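Local coordinates for 3-oxoacyl-[acyl-carrier protein] synthase (Thermus thermophilus, PDB 1UB7), which probably catalyses the first condensation of fatty acid synthesis, joining the acetyl group of acetyl-CoA to two carbons from malonyl-ACP, at residues A[49-62]-A[83-97]. Residues are numbered along the deposited sequence; the frame is centred on the assembly and turned at random.
Sequences YTSDLAFKAVEDLL and DALFPDTAALVQARF
Asp83 meets the first turn of helix 50-62 with both carboxylate oxygens. Helices 50-62 and 89-96 pack side by side on the five-stranded sheet of a thiolase-fold domain, at -42° and 9.8 Å between axes. Val93 rests on strand 72-78, while Ala54 and Val58 rest on strand 131-138.

Backbone N atoms in a first helical turn lack partners within the helix, and here the Asp83 carboxylate serves one directly and one through a water. Its OD1 accepts from Ser51 N at 3.1 Å, on the syn side but tilted out of the carboxylate plane. OD1 also accepts a hydrogen bond from a water, and that water accepts from Thr50 N. OD2 accepts from Ser51 OG at a very short 2.5 Å. The Ser51 hydroxyl sits between its own N and carbonyl carbon (chi1 53°), which lets one residue grip both oxygens. The helix start probably stabilises the negative charge. Thr50 OG1 has its own hydrogen bond, to Thr81 O.

The middle is apolar. Phe55 puts CE1 3.6 Å from Val93 CA, near the ring plane, and Arg96 CB lies over one face. Val58 CG1 lies over one face of Phe97, 3.8 Å from the ring centroid, and Arg96 CG over the opposite face. Leu62 CD1 reaches Phe97 CD1 at 4.0 Å.

A salt bridge lies at the solvent side. Arg96 NH2 donates to the anti lone pair of Glu59 OE2 at 3.1 Å, with the two flat groups turned 58° apart. A second water accepts from Arg96 NE at 2.6 Å and donates weakly to Glu59 OE2.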
ATOM      1  N   TYR A  49     -11.658  -6.948 -13.946  1.00 43.20           N
ATOM      2  CA  TYR A  49     -10.523  -6.180 -13.427  1.00 40.63           C
ATOM      3  C   TYR A  49      -9.782  -6.777 -12.245  1.00 35.67           C
ATOM      4  O   TYR A  49     -10.129  -7.857 -11.754  1.00 35.95           O
ATOM      5  CB  TYR A  49     -10.966  -4.764 -13.096  1.00 42.51           C
ATOM      6  CG  TYR A  49     -11.410  -4.029 -14.330  1.00 52.03           C
ATOM      7  CD1 TYR A  49     -12.711  -4.165 -14.819  1.00 55.45           C
ATOM      8  CD2 TYR A  49     -10.507  -3.263 -15.063  1.00 58.99           C
ATOM      9  CE1 TYR A  49     -13.101  -3.557 -16.012  1.00 60.73           C
ATOM     10  CE2 TYR A  49     -10.884  -2.652 -16.257  1.00 66.52           C
ATOM     11  CZ  TYR A  49     -12.180  -2.803 -16.724  1.00 64.50           C
ATOM     12  OH  TYR A  49     -12.548  -2.192 -17.899  1.00 69.12           O
ATOM     13  N   THR A  50      -8.754  -6.069 -11.789  1.00 31.36           N
ATOM     14  CA  THR A  50      -7.946  -6.555 -10.670  1.00 38.45           C
ATOM     15  C   THR A  50      -8.749  -7.041  -9.464  1.00 36.48           C
ATOM     16  O   THR A  50      -8.419  -8.076  -8.875  1.00 32.77           O
ATOM     17  CB  THR A  50      -6.945  -5.500 -10.209  1.00 39.84           C
ATOM     18  OG1 THR A  50      -5.942  -5.336 -11.220  1.00 38.19           O
ATOM     19  CG2 THR A  50      -6.293  -5.922  -8.888  1.00 34.09           C
ATOM     20  N   SER A  51      -9.802  -6.308  -9.111  1.00 29.57           N
ATOM     21  CA  SER A  51     -10.638  -6.706  -7.988  1.00 38.91           C
ATOM     22  C   SER A  51     -11.310  -8.049  -8.284  1.00 39.15           C
ATOM     23  O   SER A  51     -11.450  -8.900  -7.394  1.00 37.76           O
ATOM     24  CB  SER A  51     -11.689  -5.625  -7.699  1.00 37.85           C
ATOM     25  OG  SER A  51     -12.425  -5.309  -8.857  1.00 38.08           O
ATOM     26  N   ASP A  52     -11.701  -8.254  -9.537  1.00 39.19           N
ATOM     27  CA  ASP A  52     -12.346  -9.514  -9.918  1.00 41.93           C
ATOM     28  C   ASP A  52     -11.355 -10.658  -9.812  1.00 38.21           C
ATOM     29  O   ASP A  52     -11.689 -11.742  -9.325  1.00 39.52           O
ATOM     30  CB  ASP A  52     -12.880  -9.433 -11.340  1.00 37.49           C
ATOM     31  CG  ASP A  52     -13.832  -8.288 -11.520  1.00 43.80           C
ATOM     32  OD1 ASP A  52     -14.953  -8.360 -10.965  1.00 37.21           O
ATOM     33  OD2 ASP A  52     -13.448  -7.312 -12.200  1.00 42.50           O
ATOM     34  N   LEU A  53     -10.133 -10.417 -10.273  1.00 32.47           N
ATOM     35  CA  LEU A  53      -9.128 -11.450 -10.192  1.00 34.52           C
ATOM     36  C   LEU A  53      -8.924 -11.749  -8.709  1.00 34.15           C
ATOM     37  O   LEU A  53      -8.767 -12.908  -8.327  1.00 33.70           O
ATOM     38  CB  LEU A  53      -7.823 -10.981 -10.831  1.00 36.59           C
ATOM     39  CG  LEU A  53      -7.908 -10.427 -12.262  1.00 43.95           C
ATOM     40  CD1 LEU A  53      -6.508 -10.022 -12.728  1.00 33.91           C
ATOM     41  CD2 LEU A  53      -8.505 -11.479 -13.200  1.00 34.49           C
ATOM     42  N   ALA A  54      -8.950 -10.704  -7.878  1.00 30.85           N
ATOM     43  CA  ALA A  54      -8.768 -10.874  -6.437  1.00 29.44           C
ATOM     44  C   ALA A  54      -9.938 -11.664  -5.842  1.00 31.35           C
ATOM     45  O   ALA A  54      -9.725 -12.572  -5.028  1.00 30.55           O
ATOM     46  CB  ALA A  54      -8.636  -9.513  -5.748  1.00 26.82           C
ATOM     47  N   PHE A  55     -11.167 -11.329  -6.247  1.00 28.98           N
ATOM     48  CA  PHE A  55     -12.334 -12.045  -5.735  1.00 29.89           C
ATOM     49  C   PHE A  55     -12.221 -13.523  -6.101  1.00 32.80           C
ATOM     50  O   PHE A  55     -12.376 -14.402  -5.248  1.00 31.17           O
ATOM     51  CB  PHE A  55     -13.649 -11.495  -6.313  1.00 30.71           C
ATOM     52  CG  PHE A  55     -13.928 -10.042  -5.983  1.00 36.34           C
ATOM     53  CD1 PHE A  55     -13.293  -9.402  -4.911  1.00 27.73           C
ATOM     54  CD2 PHE A  55     -14.840  -9.313  -6.755  1.00 33.22           C
ATOM     55  CE1 PHE A  55     -13.560  -8.054  -4.622  1.00 27.54           C
ATOM     56  CE2 PHE A  55     -15.113  -7.969  -6.473  1.00 31.31           C
ATOM     57  CZ  PHE A  55     -14.467  -7.341  -5.402  1.00 29.42           C
ATOM     58  N   LYS A  56     -11.945 -13.793  -7.375  1.00 39.84           N
ATOM     59  CA  LYS A  56     -11.818 -15.164  -7.849  1.00 38.88           C
ATOM     60  C   LYS A  56     -10.712 -15.951  -7.156  1.00 32.76           C
ATOM     61  O   LYS A  56     -10.857 -17.149  -6.917  1.00 36.12           O
ATOM     62  CB  LYS A  56     -11.637 -15.186  -9.374  1.00 42.26           C
ATOM     63  CG  LYS A  56     -12.972 -15.177 -10.115  1.00 44.24           C
ATOM     64  CD  LYS A  56     -12.964 -14.242 -11.299  1.00 49.13           C
ATOM     65  CE  LYS A  56     -14.375 -14.010 -11.843  1.00 49.33           C
ATOM     66  NZ  LYS A  56     -14.358 -12.998 -12.954  1.00 47.07           N
ATOM     67  N   ALA A  57      -9.611 -15.297  -6.816  1.00 32.33           N
ATOM     68  CA  ALA A  57      -8.533 -16.009  -6.139  1.00 27.52           C
ATOM     69  C   ALA A  57      -8.994 -16.385  -4.739  1.00 26.63           C
ATOM     70  O   ALA A  57      -8.697 -17.470  -4.256  1.00 33.87           O
ATOM     71  CB  ALA A  57      -7.284 -15.145  -6.063  1.00 28.27           C
ATOM     72  N   VAL A  58      -9.733 -15.498  -4.077  1.00 30.38           N
ATOM     73  CA  VAL A  58     -10.189 -15.828  -2.734  1.00 32.95           C
ATOM     74  C   VAL A  58     -11.259 -16.937  -2.779  1.00 35.84           C
ATOM     75  O   VAL A  58     -11.300 -17.797  -1.886  1.00 35.28           O
ATOM     76  CB  VAL A  58     -10.721 -14.585  -1.978  1.00 32.32           C
ATOM     77  CG1 VAL A  58     -11.174 -14.999  -0.575  1.00 32.49           C
ATOM     78  CG2 VAL A  58      -9.624 -13.538  -1.864  1.00 20.39           C
ATOM     79  N   GLU A  59     -12.117 -16.929  -3.803  1.00 31.43           N
ATOM     80  CA  GLU A  59     -13.130 -17.989  -3.928  1.00 33.57           C
ATOM     81  C   GLU A  59     -12.441 -19.345  -4.048  1.00 30.59           C
ATOM     82  O   GLU A  59     -12.880 -20.336  -3.466  1.00 34.07           O
ATOM     83  CB  GLU A  59     -14.022 -17.767  -5.154  1.00 26.04           C
ATOM     84  CG  GLU A  59     -15.070 -16.709  -4.943  1.00 23.82           C
ATOM     85  CD  GLU A  59     -15.674 -16.218  -6.237  1.00 30.78           C
ATOM     86  OE1 GLU A  59     -15.250 -16.694  -7.311  1.00 36.48           O
ATOM     87  OE2 GLU A  59     -16.572 -15.346  -6.182  1.00 35.79           O
ATOM     88  N   ASP A  60     -11.352 -19.389  -4.805  1.00 30.38           N
ATOM     89  CA  ASP A  60     -10.633 -20.627  -4.975  1.00 27.57           C
ATOM     90  C   ASP A  60     -10.089 -21.048  -3.602  1.00 28.58           C
ATOM     91  O   ASP A  60     -10.136 -22.224  -3.237  1.00 32.14           O
ATOM     92  CB  ASP A  60      -9.493 -20.442  -5.993  1.00 29.34           C
ATOM     93  CG  ASP A  60      -8.736 -21.732  -6.245  1.00 30.88           C
ATOM     94  OD1 ASP A  60      -9.386 -22.745  -6.612  1.00 30.02           O
ATOM     95  OD2 ASP A  60      -7.500 -21.741  -6.065  1.00 31.24           O
ATOM     96  N   LEU A  61      -9.570 -20.078  -2.855  1.00 28.70           N
ATOM     97  CA  LEU A  61      -9.041 -20.315  -1.506  1.00 29.54           C
ATOM     98  C   LEU A  61     -10.151 -20.939  -0.649  1.00 29.31           C
ATOM     99  O   LEU A  61      -9.925 -21.894   0.091  1.00 32.10           O
ATOM    100  CB  LEU A  61      -8.573 -18.979  -0.888  1.00 27.19           C
ATOM    101  CG  LEU A  61      -7.914 -19.024   0.501  1.00 39.18           C
ATOM    102  CD1 LEU A  61      -6.936 -17.856   0.638  1.00 27.47           C
ATOM    103  CD2 LEU A  61      -8.980 -18.982   1.615  1.00 19.40           C
ATOM    104  N   LEU A  62     -11.356 -20.393  -0.769  1.00 28.61           N
ATOM    105  CA  LEU A  62     -12.496 -20.900  -0.039  1.00 30.98           C
ATOM    106  C   LEU A  62     -12.964 -22.285  -0.509  1.00 34.37           C
ATOM    107  O   LEU A  62     -13.437 -23.078   0.303  1.00 37.88           O
ATOM    108  CB  LEU A  62     -13.627 -19.876  -0.100  1.00 30.63           C
ATOM    109  CG  LEU A  62     -13.349 -18.702   0.844  1.00 32.01           C
ATOM    110  CD1 LEU A  62     -14.538 -17.775   0.850  1.00 31.15           C
ATOM    111  CD2 LEU A  62     -13.074 -19.220   2.269  1.00 28.58           C
ATOM    112  N   ASP A  83      -8.138  -1.089  -9.274  1.00 34.74           N
ATOM    113  CA  ASP A  83      -9.277  -0.559 -10.012  1.00 42.23           C
ATOM    114  C   ASP A  83      -9.323   0.958  -9.947  1.00 42.41           C
ATOM    115  O   ASP A  83      -9.536   1.618 -10.959  1.00 45.76           O
ATOM    116  CB  ASP A  83     -10.581  -1.125  -9.452  1.00 41.16           C
ATOM    117  CG  ASP A  83     -10.739  -2.600  -9.733  1.00 44.15           C
ATOM    118  OD1 ASP A  83      -9.714  -3.292  -9.916  1.00 41.18           O
ATOM    119  OD2 ASP A  83     -11.894  -3.070  -9.756  1.00 54.11           O
ATOM    120  N   ALA A  84      -9.135   1.512  -8.751  1.00 48.19           N
ATOM    121  CA  ALA A  84      -9.158   2.960  -8.578  1.00 52.53           C
ATOM    122  C   ALA A  84      -8.083   3.420  -7.594  1.00 59.65           C
ATOM    123  O   ALA A  84      -7.505   2.595  -6.883  1.00 64.03           O
ATOM    124  CB  ALA A  84     -10.525   3.387  -8.078  1.00 55.34           C
ATOM    125  N   LEU A  85      -7.802   4.726  -7.573  1.00 64.21           N
ATOM    126  CA  LEU A  85      -6.829   5.296  -6.626  1.00 63.30           C
ATOM    127  C   LEU A  85      -7.476   5.088  -5.247  1.00 61.35           C
ATOM    128  O   LEU A  85      -6.807   4.849  -4.238  1.00 59.44           O
ATOM    129  CB  LEU A  85      -6.612   6.795  -6.896  1.00 62.84           C
ATOM    130  CG  LEU A  85      -5.867   7.198  -8.175  1.00 66.95           C
ATOM    131  CD1 LEU A  85      -5.758   8.724  -8.260  1.00 63.30           C
ATOM    132  CD2 LEU A  85      -4.476   6.566  -8.173  1.00 63.93           C
ATOM    133  N   PHE A  86      -8.800   5.203  -5.241  1.00 56.36           N
ATOM    134  CA  PHE A  86      -9.642   4.979  -4.078  1.00 57.30           C
ATOM    135  C   PHE A  86     -11.052   4.820  -4.632  1.00 56.32           C
ATOM    136  O   PHE A  86     -11.409   5.445  -5.624  1.00 61.40           O
ATOM    137  CB  PHE A  86      -9.566   6.126  -3.043  1.00 58.68           C
ATOM    138  CG  PHE A  86      -9.559   7.516  -3.634  1.00 62.90           C
ATOM    139  CD1 PHE A  86      -8.400   8.040  -4.220  1.00 64.46           C
ATOM    140  CD2 PHE A  86     -10.700   8.324  -3.563  1.00 62.55           C
ATOM    141  CE1 PHE A  86      -8.372   9.352  -4.727  1.00 63.71           C
ATOM    142  CE2 PHE A  86     -10.686   9.640  -4.066  1.00 63.97           C
ATOM    143  CZ  PHE A  86      -9.519  10.155  -4.649  1.00 63.38           C
ATOM    144  N   PRO A  87     -11.855   3.939  -4.031  1.00 53.40           N
ATOM    145  CA  PRO A  87     -11.491   3.111  -2.878  1.00 52.56           C
ATOM    146  C   PRO A  87     -10.397   2.101  -3.245  1.00 46.60           C
ATOM    147  O   PRO A  87     -10.189   1.805  -4.424  1.00 46.81           O
ATOM    148  CB  PRO A  87     -12.814   2.430  -2.531  1.00 54.57           C
ATOM    149  CG  PRO A  87     -13.411   2.201  -3.900  1.00 48.54           C
ATOM    150  CD  PRO A  87     -13.152   3.521  -4.595  1.00 49.29           C
ATOM    151  N   ASP A  88      -9.693   1.581  -2.247  1.00 33.86           N
ATOM    152  CA  ASP A  88      -8.666   0.599  -2.532  1.00 32.22           C
ATOM    153  C   ASP A  88      -9.318  -0.751  -2.825  1.00 30.76           C
ATOM    154  O   ASP A  88     -10.438  -1.035  -2.419  1.00 30.83           O
ATOM    155  CB  ASP A  88      -7.677   0.462  -1.364  1.00 36.75           C
ATOM    156  CG  ASP A  88      -8.369   0.195  -0.024  1.00 31.09           C
ATOM    157  OD1 ASP A  88      -8.917   1.148   0.545  1.00 34.00           O
ATOM    158  OD2 ASP A  88      -8.360  -0.959   0.453  1.00 33.78           O
ATOM    159  N   THR A  89      -8.590  -1.593  -3.524  1.00 27.50           N
ATOM    160  CA  THR A  89      -9.087  -2.896  -3.889  1.00 33.50           C
ATOM    161  C   THR A  89      -9.272  -3.785  -2.661  1.00 33.39           C
ATOM    162  O   THR A  89     -10.130  -4.659  -2.670  1.00 36.82           O
ATOM    163  CB  THR A  89      -8.117  -3.546  -4.899  1.00 31.69           C
ATOM    164  OG1 THR A  89      -7.860  -2.606  -5.941  1.00 39.25           O
ATOM    165  CG2 THR A  89      -8.706  -4.802  -5.500  1.00 30.74           C
ATOM    166  N   ALA A  90      -8.482  -3.576  -1.606  1.00 29.62           N
ATOM    167  CA  ALA A  90      -8.640  -4.409  -0.397  1.00 27.16           C
ATOM    168  C   ALA A  90      -9.995  -4.152   0.228  1.00 22.68           C
ATOM    169  O   ALA A  90     -10.639  -5.074   0.719  1.00 28.64           O
ATOM    170  CB  ALA A  90      -7.546  -4.139   0.622  1.00 17.34           C
ATOM    171  N   ALA A  91     -10.445  -2.905   0.193  1.00 26.38           N
ATOM    172  CA  ALA A  91     -11.751  -2.596   0.755  1.00 32.00           C
ATOM    173  C   ALA A  91     -12.849  -3.323  -0.048  1.00 35.00           C
ATOM    174  O   ALA A  91     -13.824  -3.805   0.523  1.00 33.98           O
ATOM    175  CB  ALA A  91     -11.975  -1.095   0.747  1.00 24.48           C
ATOM    176  N   LEU A  92     -12.678  -3.429  -1.365  1.00 35.48           N
ATOM    177  CA  LEU A  92     -13.664  -4.117  -2.198  1.00 32.29           C
ATOM    178  C   LEU A  92     -13.689  -5.609  -1.848  1.00 31.18           C
ATOM    179  O   LEU A  92     -14.752  -6.236  -1.824  1.00 37.54           O
ATOM    180  CB  LEU A  92     -13.337  -3.932  -3.690  1.00 33.14           C
ATOM    181  CG  LEU A  92     -13.176  -2.486  -4.192  1.00 29.96           C
ATOM    182  CD1 LEU A  92     -12.799  -2.467  -5.676  1.00 30.03           C
ATOM    183  CD2 LEU A  92     -14.468  -1.732  -3.968  1.00 29.40           C
ATOM    184  N   VAL A  93     -12.520  -6.178  -1.569  1.00 30.89           N
ATOM    185  CA  VAL A  93     -12.425  -7.598  -1.218  1.00 28.18           C
ATOM    186  C   VAL A  93     -13.070  -7.824   0.147  1.00 30.06           C
ATOM    187  O   VAL A  93     -13.783  -8.804   0.351  1.00 29.06           O
ATOM    188  CB  VAL A  93     -10.947  -8.074  -1.160  1.00 31.09           C
ATOM    189  CG1 VAL A  93     -10.858  -9.462  -0.540  1.00 25.83           C
ATOM    190  CG2 VAL A  93     -10.351  -8.087  -2.555  1.00 26.51           C
ATOM    191  N   GLN A  94     -12.814  -6.909   1.080  1.00 33.18           N
ATOM    192  CA  GLN A  94     -13.385  -6.996   2.424  1.00 31.04           C
ATOM    193  C   GLN A  94     -14.926  -7.021   2.349  1.00 29.76           C
ATOM    194  O   GLN A  94     -15.583  -7.816   3.023  1.00 27.49           O
ATOM    195  CB  GLN A  94     -12.902  -5.805   3.259  1.00 28.31           C
ATOM    196  CG  GLN A  94     -13.624  -5.611   4.580  1.00 24.65           C
ATOM    197  CD  GLN A  94     -14.952  -4.924   4.381  1.00 34.98           C
ATOM    198  OE1 GLN A  94     -15.026  -3.881   3.728  1.00 35.93           O
ATOM    199  NE2 GLN A  94     -16.014  -5.500   4.940  1.00 29.21           N
ATOM    200  N   ALA A  95     -15.479  -6.148   1.512  1.00 26.64           N
ATOM    201  CA  ALA A  95     -16.925  -6.047   1.322  1.00 38.06           C
ATOM    202  C   ALA A  95     -17.486  -7.348   0.728  1.00 40.99           C
ATOM    203  O   ALA A  95     -18.379  -7.978   1.307  1.00 35.33           O
ATOM    204  CB  ALA A  95     -17.249  -4.845   0.397  1.00 31.18           C
ATOM    205  N   ARG A  96     -16.934  -7.741  -0.422  1.00 39.70           N
ATOM    206  CA  ARG A  96     -17.341  -8.942  -1.121  1.00 28.74           C
ATOM    207  C   ARG A  96     -17.486 -10.140  -0.197  1.00 30.28           C
ATOM    208  O   ARG A  96     -18.454 -10.892  -0.288  1.00 29.81           O
ATOM    209  CB  ARG A  96     -16.340  -9.262  -2.233  1.00 34.39           C
ATOM    210  CG  ARG A  96     -16.444 -10.680  -2.804  1.00 35.33           C
ATOM    211  CD  ARG A  96     -17.736 -10.926  -3.581  1.00 40.74           C
ATOM    212  NE  ARG A  96     -17.837 -12.327  -4.019  1.00 49.14           N
ATOM    213  CZ  ARG A  96     -18.232 -13.345  -3.251  1.00 52.99           C
ATOM    214  NH1 ARG A  96     -18.585 -13.149  -1.979  1.00 50.03           N
ATOM    215  NH2 ARG A  96     -18.269 -14.576  -3.754  1.00 50.45           N
ATOM    216  N   PHE A  97     -16.536 -10.337   0.698  1.00 25.88           N
ATOM    217  CA  PHE A  97     -16.643 -11.478   1.582  1.00 25.24           C
ATOM    218  C   PHE A  97     -17.226 -11.131   2.955  1.00 28.76           C
ATOM    219  O   PHE A  97     -17.144 -11.924   3.896  1.00 31.71           O
ATOM    220  CB  PHE A  97     -15.278 -12.145   1.678  1.00 25.55           C
ATOM    221  CG  PHE A  97     -14.827 -12.711   0.367  1.00 31.19           C
ATOM    222  CD1 PHE A  97     -15.290 -13.950  -0.061  1.00 29.51           C
ATOM    223  CD2 PHE A  97     -14.022 -11.960  -0.495  1.00 23.09           C
ATOM    224  CE1 PHE A  97     -14.959 -14.432  -1.337  1.00 38.39           C
ATOM    225  CE2 PHE A  97     -13.685 -12.426  -1.771  1.00 30.91           C
ATOM    226  CZ  PHE A  97     -14.156 -13.665  -2.195  1.00 33.23           C
TER
HETATM  227  O   HOH W   1      -8.301  -3.052 -12.313  1.00 48.88           O
HETATM  228  O   HOH W   2     -17.392 -12.122  -6.569  1.00 48.46           O